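Local atomic coordinates of family 88 glycosyl hydrolase (Bacteroides thetaiotaomicron, PDB entry 5NOA), a protein that probably acts as a polysaccharide lyase that removes rhamnose caps from complex arabinogalactan proteins, in a fold shared with glycoside hydrolases. Residues G161-M166 with V232-A237; V168-Y173 with A237-D242; F224-D229 with R276-A281; V338-E343 with A353-N358. All coordinates share one frame; numbering follows the deposited sequence. Where two conformers were deposited one is given.

Interaction 1: residues G161-M166 with V232-A237; sequences GLYMVM and VLAGLA
Tyr163 and Met166 close in on Gly235 from helix 160-176, at a place where two neighbouring, nearly parallel helices of the (alpha/alpha)6 barrel, the six-hairpin fold, run 22° apart. The short axes come within 7.7 Å, close for helices that carry large side chains, and glycine explains it: with no side chain at position 235, Tyr163 CA and Gly235 CA approach to 4.1 Å. The Tyr163 ring packs beside the glycine. Its CG is anti to the backbone N (chi1 -176°), which brings the CD1 edge of the ring beside the Gly235 amide, CD1 3.6 Å from Gly235 N. The small Ala234 adjoins it, its methyl touching CD1 and CE1. Beyond this apolar contact the phenol oxygen is hydrogen-bonded to Thr63, so the buried hydroxyl has a polar partner.

The looser part lies on the flank turned to helices 180-196 and 250-266. Leu162 and Val232 point the same way, side by side, and Leu162 CD1 touches Val232 CG1 at 4.0 Å. Leu189 and Ala192 adjoin the leucine and Leu260 the valine, so even this flank is buried under other helices. One turn after Leu162 comes Met166, whose flexible, unbranched chain can follow the contour of the facing backbone. A bend at its last torsion (chi3 -55°) turns the terminal methyl onto the glycine backbone, CE lying 3.5 Å from Gly235 C and 3.9 Å from Leu236 CD2.

Interaction 2: residues V168-Y173 with A237-D242; sequences VMTKLY and AKVLKD
Thr170 and Asp242 meet in a water-bridged helix-helix contact near the C-terminal end of helix 226-242, where it runs beside helix 160-176 in the (alpha/alpha)6 barrel. The short segments are 9.0 Å apart at 16°, and no direct hydrogen bond crosses; three waters do that work. The dry part is slight. Thr170 CB faces Asp242 CB at 4.1 Å, the two side chains crossing at about a right angle, while the threonine methyl CG2 lies 4.1 Å from Val239 CG1. Threonine suits this place because its two branches serve different neighbours. With chi1 at 49°, OG1 sits between the backbone N and the carbonyl carbon, where it meets a water and also lies near Pro167 O of the preceding turn. That water is gripped three times, accepting from Thr170 OG1 and donating to Lys238 O and to Asp242 OD2, each at 2.8 Å. Another water joins Thr170 O to Asp242 O.

The more open side is charged. Lys171 forms a salt bridge with Asp126; Asp242 OD2 lies 4.1 Å from Lys171 NZ, too far for a second one, though its charge probably still helps offset that of Lys171. Lys171 and Lys238 bring their ammonium groups to 4.6 Å, NZ to NZ, and the third water accepts from both, 3.1 Å from Lys171 NZ and 3.0 Å from Lys238 NZ.

Interaction 3: residues F224-D229 with R276-A281; sequences FWARGD and RSMLDA
Phe224 turns the edge of its ring to Leu279, whose CD1 lies in the ring plane 3.6 Å from Phe224 CD2. The leucine, partly exposed, thus abuts the aromatic rather than covering its face. Met278 points at the start of the helix instead: its CG, anti to the carbonyl carbon (chi1 -67°), packs 3.6 Å from Ala226 CA, and the chain then carries SD to within 3.7 Å of Asp229 CB. A slender thioether fits against small alanine and the aliphatic base of the aspartate, whose OD2 is held by Tyr204 N. The Trp225 indole is set edge-on to the other backbone, CD1 3.4 Å from Arg276 O.

The backbones are joined by a single beta bridge, Trp225 with Ser277, which ties the start of helix 226-242 in the (alpha/alpha)6 barrel to the loop after helix 250-266. Met278 N donates to Phe224 O at 172°, and Ala226 N to Arg276 O at 162°. Trp225 occupies the N-cap position, so the bridge ends where the helix begins, while across from it a type I turn starts at Ser277. One water accepts from Phe224 N and Leu279 N and donates to Ser277 OG, which also bonds Asp223.

Interaction 4: residues V338-E343 with A353-N358; sequences VQPIGE and ANSTSN
Val338 lays its branched side chain over the backbone of Ser355 and Thr356 and against the side chain of Ser357, joining two parts of the long loop that leads from helix 310-328 to helix 358-377 in the (alpha/alpha)6 barrel. Its CB is 3.4 Å from Ser355 O, and CG2 reaches the CA of Thr356. The other methyl, CG1, is anti to the backbone N (chi1 178°), which extends it toward the serine hydroxyl, 3.4 Å from Ser357 OG. A compact, beta-branched residue fits well here, since it covers backbone while Phe359 of helix 358-377 also packs against it.

Ser355 grips the valine backbone at both its polar atoms. Val338 N donates to Ser355 O at 2.9 Å and 163°, and Ser355 OG donates to Val338 O at 2.6 Å, in the plane of that carbonyl. Serine suits the place because its hydroxyl sits one carbon from the backbone: with OG anti to its own N, it meets Val338 O while the residue's own carbonyl accepts from Val338 N. Pro340 borders the same hydroxyl loosely, CD 4.0 Å from Ser355 OG, and begins a type I turn to Glu343. Gln339 NE2 spans this turn and donates to Glu343 OE1 from above the carboxylate plane.

Ser357 has a second task as N-cap of helix 358-377. Its OG accepts from Gly360 N, whereas the buried Ser357 N has no partner in the model.

How the interactions relate
Interactions 1 and 2 follow one another along the same helix pair, 160-176 with 226-242; their centres are about 9 Å apart and they share Ala237. Met166 CB packs on Val239 CG2 at 3.5 Å across them. Interaction 3 grips the N-terminal start of helix 226-242. Its centre is about 16 Å from that of interaction 1 and about 25 Å from that of interaction 2, which lies on the opposite side of the chain's centre. Along the chain the segments of interactions 1, 2 and 3 alternate, and interaction 4 follows all of them. The Arg276-Glu343 salt bridge and a probable Trp225-Gln339 hydrogen bond join interactions 3 and 4, tying both segments of interaction 3 to the loop before helix 358-377.

Interaction 1: residues G161-M166 with V232-A237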
# COMPACT_ATOMS: atom_id res chain seq x y z
N GLY A 161 0.28 4.79 -7.27
CA GLY A 161 1.35 5.70 -6.98
C GLY A 161 1.20 6.42 -5.66
O GLY A 161 2.18 6.87 -5.06
N LEU A 162 -0.05 6.60 -5.19
CA LEU A 162 -0.28 7.22 -3.92
C LEU A 162 0.31 6.42 -2.78
O LEU A 162 0.95 6.99 -1.88
CB LEU A 162 -1.77 7.51 -3.76
CG LEU A 162 -2.34 8.49 -4.80
CD1 LEU A 162 -3.77 8.78 -4.47
CD2 LEU A 162 -1.55 9.77 -4.91
N TYR A 163 0.15 5.09 -2.77
CA TYR A 163 0.86 4.30 -1.75
C TYR A 163 2.36 4.36 -1.94
O TYR A 163 3.13 4.39 -0.99
CB TYR A 163 0.44 2.83 -1.80
CG TYR A 163 1.06 1.95 -0.72
CD1 TYR A 163 0.47 1.85 0.50
CD2 TYR A 163 2.24 1.28 -0.92
CE1 TYR A 163 1.01 1.07 1.48
CE2 TYR A 163 2.81 0.50 0.06
CZ TYR A 163 2.20 0.38 1.26
OH TYR A 163 2.71 -0.37 2.28
N MET A 164 2.80 4.34 -3.20
CA MET A 164 4.24 4.24 -3.47
C MET A 164 4.97 5.46 -2.95
O MET A 164 6.07 5.31 -2.42
CB MET A 164 4.53 4.11 -4.97
CG MET A 164 3.89 2.96 -5.71
SD MET A 164 4.04 1.39 -4.90
CE MET A 164 2.79 0.42 -5.73
N VAL A 165 4.38 6.65 -3.09
CA VAL A 165 5.12 7.87 -2.88
C VAL A 165 4.62 8.74 -1.73
O VAL A 165 5.43 9.43 -1.11
CB VAL A 165 5.32 8.72 -4.16
CG1 VAL A 165 6.48 9.67 -4.00
CG2 VAL A 165 5.56 7.84 -5.36
N MET A 166 3.33 8.74 -1.41
CA MET A 166 2.91 9.64 -0.32
C MET A 166 3.70 9.41 0.94
O MET A 166 4.13 10.38 1.55
CB MET A 166 1.43 9.56 -0.04
CG MET A 166 0.54 10.05 -1.15
SD MET A 166 -1.19 10.28 -0.70
CE MET A 166 -1.59 8.67 -0.06
N VAL A 232 -4.57 3.19 -2.19
CA VAL A 232 -4.86 4.55 -1.78
C VAL A 232 -5.22 4.60 -0.29
O VAL A 232 -4.74 5.46 0.45
CB VAL A 232 -5.94 5.22 -2.63
CG1 VAL A 232 -6.18 6.65 -2.15
CG2 VAL A 232 -5.59 5.21 -4.12
N LEU A 233 -6.11 3.71 0.14
CA LEU A 233 -6.54 3.76 1.53
C LEU A 233 -5.36 3.49 2.47
O LEU A 233 -5.19 4.16 3.49
CB LEU A 233 -7.67 2.77 1.80
CG LEU A 233 -8.30 2.89 3.18
CD1 LEU A 233 -9.23 4.10 3.21
CD2 LEU A 233 -9.13 1.65 3.52
N ALA A 234 -4.57 2.47 2.13
CA ALA A 234 -3.38 2.18 2.92
C ALA A 234 -2.36 3.31 2.90
O ALA A 234 -1.72 3.60 3.91
CB ALA A 234 -2.73 0.89 2.44
N GLY A 235 -2.22 3.94 1.75
CA GLY A 235 -1.33 5.08 1.65
C GLY A 235 -1.74 6.26 2.48
O GLY A 235 -0.91 6.89 3.13
N LEU A 236 -3.03 6.56 2.49
CA LEU A 236 -3.54 7.62 3.32
C LEU A 236 -3.36 7.30 4.81
O LEU A 236 -3.03 8.19 5.60
CB LEU A 236 -5.00 7.92 3.01
CG LEU A 236 -5.26 8.65 1.71
CD1 LEU A 236 -6.73 8.62 1.34
CD2 LEU A 236 -4.72 10.08 1.76
N ALA A 237 -3.55 6.05 5.21
CA ALA A 237 -3.26 5.66 6.59
C ALA A 237 -1.82 5.94 6.93
O ALA A 237 -1.53 6.51 7.97
CB ALA A 237 -3.64 4.20 6.80

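Interaction 2: residues V168-Y173 with A237-D242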
# COMPACT_ATOMS: atom_id res chain seq x y z
N VAL A 168 6.70 8.35 1.29
CA VAL A 168 8.05 8.87 1.11
C VAL A 168 8.11 10.31 1.56
O VAL A 168 9.05 10.74 2.21
CB VAL A 168 8.50 8.76 -0.36
CG1 VAL A 168 9.86 9.44 -0.58
CG2 VAL A 168 8.62 7.30 -0.79
N MET A 169 7.07 11.06 1.21
CA MET A 169 7.04 12.50 1.53
C MET A 169 7.01 12.73 3.03
O MET A 169 7.74 13.56 3.57
CB MET A 169 5.86 13.18 0.85
CG MET A 169 5.73 12.93 -0.65
SD MET A 169 7.16 13.40 -1.64
CE MET A 169 6.77 15.12 -1.95
N THR A 170 6.16 11.96 3.72
CA THR A 170 6.05 12.13 5.17
C THR A 170 7.31 11.60 5.87
O THR A 170 7.77 12.21 6.85
CB THR A 170 4.77 11.48 5.70
OG1 THR A 170 4.65 10.16 5.20
CG2 THR A 170 3.53 12.24 5.31
N LYS A 171 7.86 10.46 5.45
CA LYS A 171 9.06 9.91 6.10
C LYS A 171 10.23 10.86 5.91
O LYS A 171 10.99 11.12 6.85
CB LYS A 171 9.35 8.53 5.57
CG LYS A 171 8.36 7.49 6.05
CD LYS A 171 8.60 6.14 5.37
CE LYS A 171 7.53 5.13 5.67
NZ LYS A 171 7.61 4.62 7.06
N LEU A 172 10.39 11.41 4.70
CA LEU A 172 11.50 12.32 4.49
C LEU A 172 11.31 13.65 5.19
O LEU A 172 12.28 14.24 5.62
CB LEU A 172 11.83 12.49 3.00
CG LEU A 172 12.43 11.22 2.32
CD1 LEU A 172 12.58 11.53 0.84
CD2 LEU A 172 13.78 10.85 2.90
N TYR A 173 10.05 14.08 5.31
CA TYR A 173 9.80 15.26 6.15
C TYR A 173 10.29 15.04 7.57
O TYR A 173 10.96 15.88 8.16
CB TYR A 173 8.33 15.68 6.15
CG TYR A 173 8.12 16.80 7.12
CD1 TYR A 173 8.50 18.09 6.77
CD2 TYR A 173 7.69 16.57 8.42
CE1 TYR A 173 8.41 19.13 7.64
CE2 TYR A 173 7.62 17.59 9.33
CZ TYR A 173 7.96 18.88 8.94
OH TYR A 173 7.86 19.89 9.83
N ALA A 237 -3.55 6.05 5.21
CA ALA A 237 -3.26 5.66 6.59
C ALA A 237 -1.82 5.94 6.93
O ALA A 237 -1.53 6.51 7.97
CB ALA A 237 -3.64 4.20 6.80
N LYS A 238 -0.89 5.57 6.06
CA LYS A 238 0.52 5.82 6.34
C LYS A 238 0.86 7.31 6.40
O LYS A 238 1.67 7.72 7.24
CB LYS A 238 1.37 5.08 5.33
CG LYS A 238 1.38 3.59 5.59
CD LYS A 238 2.02 2.85 4.47
CE LYS A 238 3.49 2.79 4.55
NZ LYS A 238 4.02 2.01 5.71
N VAL A 239 0.21 8.12 5.57
CA VAL A 239 0.39 9.57 5.66
C VAL A 239 -0.07 10.06 7.02
O VAL A 239 0.67 10.81 7.70
CB VAL A 239 -0.37 10.31 4.54
CG1 VAL A 239 -0.52 11.79 4.84
CG2 VAL A 239 0.31 10.12 3.22
N LEU A 240 -1.28 9.66 7.44
CA LEU A 240 -1.82 10.17 8.70
C LEU A 240 -1.03 9.67 9.89
O LEU A 240 -1.01 10.35 10.92
CB LEU A 240 -3.28 9.81 8.82
CG LEU A 240 -4.15 10.58 7.83
CD1 LEU A 240 -5.60 10.08 7.85
CD2 LEU A 240 -4.10 12.08 8.05
N LYS A 241 -0.39 8.51 9.77
CA LYS A 241 0.49 8.01 10.83
C LYS A 241 1.64 8.95 11.15
O LYS A 241 1.98 9.17 12.31
CB LYS A 241 1.02 6.61 10.45
CG LYS A 241 1.87 5.94 11.49
CD LYS A 241 2.27 4.55 10.98
CE LYS A 241 3.04 3.73 11.97
NZ LYS A 241 3.49 2.49 11.30
N ASP A 242 2.24 9.50 10.10
CA ASP A 242 3.48 10.25 10.27
C ASP A 242 3.38 11.75 10.08
O ASP A 242 4.30 12.46 10.46
CB ASP A 242 4.54 9.63 9.36
CG ASP A 242 5.04 8.27 9.93
OD1 ASP A 242 5.06 8.05 11.20
OD2 ASP A 242 5.39 7.41 9.13
O HOH W 1 5.53 13.70 8.14
O HOH W 2 4.43 7.74 6.55
O HOH W 3 4.53 4.59 7.15

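Interaction 3: residues F224-D229 with R276-A281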
# COMPACT_ATOMS: atom_id res chain seq x y z
N PHE A 224 -14.18 0.29 -10.46
CA PHE A 224 -13.13 0.69 -9.52
C PHE A 224 -12.33 -0.56 -9.18
O PHE A 224 -12.86 -1.53 -8.68
CB PHE A 224 -13.73 1.29 -8.25
CG PHE A 224 -14.47 2.56 -8.51
CD1 PHE A 224 -13.78 3.72 -8.80
CD2 PHE A 224 -15.87 2.63 -8.44
CE1 PHE A 224 -14.43 4.93 -9.01
CE2 PHE A 224 -16.51 3.85 -8.65
CZ PHE A 224 -15.81 4.98 -8.94
N TRP A 225 -11.02 -0.52 -9.41
CA TRP A 225 -10.17 -1.68 -9.18
C TRP A 225 -9.87 -1.76 -7.70
O TRP A 225 -9.33 -0.82 -7.09
CB TRP A 225 -8.89 -1.49 -9.94
CG TRP A 225 -7.94 -2.62 -9.92
CD1 TRP A 225 -8.20 -3.94 -9.80
CD2 TRP A 225 -6.53 -2.52 -10.09
NE1 TRP A 225 -7.05 -4.67 -9.86
CE2 TRP A 225 -6.02 -3.83 -10.10
CE3 TRP A 225 -5.67 -1.47 -10.27
CZ2 TRP A 225 -4.66 -4.12 -10.20
CZ3 TRP A 225 -4.30 -1.75 -10.39
CH2 TRP A 225 -3.84 -3.07 -10.38
N ALA A 226 -10.14 -2.92 -7.11
CA ALA A 226 -9.96 -3.10 -5.68
C ALA A 226 -8.52 -2.88 -5.26
O ALA A 226 -8.29 -2.15 -4.29
CB ALA A 226 -10.40 -4.50 -5.26
N ARG A 227 -7.54 -3.48 -5.92
CA ARG A 227 -6.17 -3.25 -5.46
C ARG A 227 -5.83 -1.77 -5.56
O ARG A 227 -5.17 -1.25 -4.67
CB ARG A 227 -5.14 -4.11 -6.18
CG ARG A 227 -3.75 -3.82 -5.62
CD ARG A 227 -2.67 -4.87 -5.89
NE ARG A 227 -2.30 -5.03 -7.29
CZ ARG A 227 -2.44 -6.14 -8.01
NH1 ARG A 227 -3.06 -7.21 -7.52
NH2 ARG A 227 -1.99 -6.17 -9.27
N GLY A 228 -6.30 -1.09 -6.60
CA GLY A 228 -6.07 0.36 -6.77
C GLY A 228 -6.51 1.16 -5.54
O GLY A 228 -5.78 1.98 -4.98
N ASP A 229 -7.77 0.94 -5.15
CA ASP A 229 -8.28 1.62 -3.99
C ASP A 229 -7.62 1.16 -2.69
O ASP A 229 -7.50 1.96 -1.75
CB ASP A 229 -9.79 1.55 -3.92
CG ASP A 229 -10.40 2.53 -4.84
OD1 ASP A 229 -10.39 2.26 -6.09
OD2 ASP A 229 -10.82 3.61 -4.38
N ARG A 276 -12.41 -7.84 -7.66
CA ARG A 276 -11.50 -7.07 -8.48
C ARG A 276 -12.13 -5.80 -9.04
O ARG A 276 -11.45 -4.75 -9.05
CB ARG A 276 -10.93 -7.98 -9.59
CG ARG A 276 -9.90 -8.97 -9.09
CD ARG A 276 -9.58 -10.04 -10.09
NE ARG A 276 -10.65 -11.02 -10.11
CZ ARG A 276 -10.76 -11.99 -11.02
NH1 ARG A 276 -9.86 -12.11 -12.00
NH2 ARG A 276 -11.74 -12.84 -10.95
N SER A 277 -13.38 -5.84 -9.51
CA SER A 277 -14.19 -4.63 -9.79
C SER A 277 -15.10 -4.46 -8.57
O SER A 277 -15.99 -5.28 -8.32
CB SER A 277 -15.01 -4.79 -11.07
OG SER A 277 -15.63 -3.58 -11.44
N MET A 278 -14.82 -3.46 -7.76
CA MET A 278 -15.40 -3.39 -6.40
C MET A 278 -16.91 -3.36 -6.40
O MET A 278 -17.51 -3.91 -5.48
CB MET A 278 -14.88 -2.14 -5.70
CG MET A 278 -13.40 -2.18 -5.41
SD MET A 278 -12.71 -0.59 -4.83
CE MET A 278 -13.50 -0.45 -3.21
N LEU A 279 -17.50 -2.70 -7.40
CA LEU A 279 -18.95 -2.50 -7.47
C LEU A 279 -19.64 -3.49 -8.40
O LEU A 279 -20.83 -3.36 -8.62
CB LEU A 279 -19.28 -1.07 -7.89
CG LEU A 279 -18.66 0.04 -7.06
CD1 LEU A 279 -19.14 1.39 -7.54
CD2 LEU A 279 -18.91 -0.09 -5.59
N ASP A 280 -18.93 -4.47 -8.95
CA ASP A 280 -19.54 -5.41 -9.88
C ASP A 280 -18.91 -6.77 -9.71
O ASP A 280 -17.92 -7.09 -10.39
CB ASP A 280 -19.40 -4.93 -11.32
CG ASP A 280 -20.16 -5.81 -12.34
OD1 ASP A 280 -20.64 -6.89 -11.95
OD2 ASP A 280 -20.23 -5.45 -13.54
N ALA A 281 -19.45 -7.56 -8.79
CA ALA A 281 -18.89 -8.88 -8.51
C ALA A 281 -18.88 -9.80 -9.73
O ALA A 281 -17.96 -10.58 -9.88
CB ALA A 281 -19.62 -9.57 -7.37
O HOH W 4 -16.38 -1.49 -9.72

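Interaction 4: residues V338-E343 with A353-N358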
# COMPACT_ATOMS: atom_id res chain seq x y z
N VAL A 338 -4.14 -13.94 -4.77
CA VAL A 338 -3.62 -12.64 -5.12
C VAL A 338 -3.76 -12.43 -6.64
O VAL A 338 -3.27 -13.22 -7.43
CB VAL A 338 -2.17 -12.47 -4.69
CG1 VAL A 338 -1.62 -11.10 -5.13
CG2 VAL A 338 -2.03 -12.66 -3.20
N GLN A 339 -4.44 -11.37 -7.05
CA GLN A 339 -4.56 -11.07 -8.49
C GLN A 339 -3.15 -10.82 -9.06
O GLN A 339 -2.46 -9.93 -8.60
CB GLN A 339 -5.40 -9.84 -8.70
CG GLN A 339 -5.60 -9.44 -10.16
CD GLN A 339 -6.47 -8.19 -10.29
OE1 GLN A 339 -6.62 -7.42 -9.36
NE2 GLN A 339 -7.06 -8.01 -11.44
N PRO A 340 -2.72 -11.62 -10.06
CA PRO A 340 -1.36 -11.50 -10.56
C PRO A 340 -1.14 -10.30 -11.48
O PRO A 340 -2.07 -9.89 -12.17
CB PRO A 340 -1.19 -12.80 -11.36
CG PRO A 340 -2.53 -13.23 -11.71
CD PRO A 340 -3.45 -12.77 -10.65
N ILE A 341 0.08 -9.79 -11.50
CA ILE A 341 0.44 -8.69 -12.39
C ILE A 341 0.09 -9.01 -13.82
O ILE A 341 -0.49 -8.18 -14.54
CB ILE A 341 1.92 -8.30 -12.25
CG1 ILE A 341 2.16 -7.70 -10.86
CG2 ILE A 341 2.36 -7.34 -13.36
CD1 ILE A 341 3.64 -7.67 -10.46
N GLY A 342 0.41 -10.19 -14.26
CA GLY A 342 0.12 -10.48 -15.70
C GLY A 342 -1.27 -10.96 -16.05
O GLY A 342 -1.49 -11.49 -17.12
N GLU A 343 -2.22 -10.87 -15.13
CA GLU A 343 -3.51 -11.50 -15.34
C GLU A 343 -4.19 -11.16 -16.69
O GLU A 343 -4.22 -10.02 -17.11
CB GLU A 343 -4.44 -11.06 -14.21
CG GLU A 343 -5.83 -11.64 -14.27
CD GLU A 343 -6.77 -10.92 -13.32
OE1 GLU A 343 -7.20 -9.76 -13.61
OE2 GLU A 343 -7.09 -11.50 -12.31
N ALA A 353 -6.40 -19.76 -6.65
CA ALA A 353 -6.24 -19.90 -5.21
C ALA A 353 -4.79 -19.94 -4.75
O ALA A 353 -4.49 -19.54 -3.65
CB ALA A 353 -6.97 -21.14 -4.72
N ASN A 354 -3.93 -20.46 -5.60
CA ASN A 354 -2.51 -20.62 -5.31
C ASN A 354 -1.64 -19.50 -5.82
O ASN A 354 -0.42 -19.59 -5.81
CB ASN A 354 -2.05 -21.99 -5.79
CG ASN A 354 -2.71 -23.10 -5.01
OD1 ASN A 354 -2.87 -23.00 -3.79
ND2 ASN A 354 -3.16 -24.12 -5.71
N SER A 355 -2.27 -18.40 -6.23
CA SER A 355 -1.56 -17.25 -6.70
C SER A 355 -1.11 -16.40 -5.55
O SER A 355 -1.95 -15.87 -4.78
CB SER A 355 -2.44 -16.40 -7.60
OG SER A 355 -1.73 -15.26 -8.02
N THR A 356 0.21 -16.23 -5.43
CA THR A 356 0.79 -15.35 -4.43
C THR A 356 1.70 -14.34 -5.08
O THR A 356 2.04 -14.49 -6.27
CB THR A 356 1.57 -16.09 -3.32
OG1 THR A 356 1.70 -15.24 -2.16
CG2 THR A 356 2.95 -16.57 -3.76
N SER A 357 2.11 -13.35 -4.32
CA SER A 357 3.10 -12.41 -4.84
C SER A 357 3.72 -11.68 -3.66
O SER A 357 3.17 -11.58 -2.58
CB SER A 357 2.49 -11.36 -5.75
OG SER A 357 1.68 -10.51 -4.97
N ASN A 358 4.87 -11.09 -3.95
CA ASN A 358 5.55 -10.19 -3.05
C ASN A 358 4.62 -9.12 -2.47
O ASN A 358 4.53 -8.97 -1.25
CB ASN A 358 6.80 -9.58 -3.73
CG ASN A 358 6.56 -9.13 -5.19
OD1 ASN A 358 5.46 -8.89 -5.65
ND2 ASN A 358 7.68 -9.01 -5.92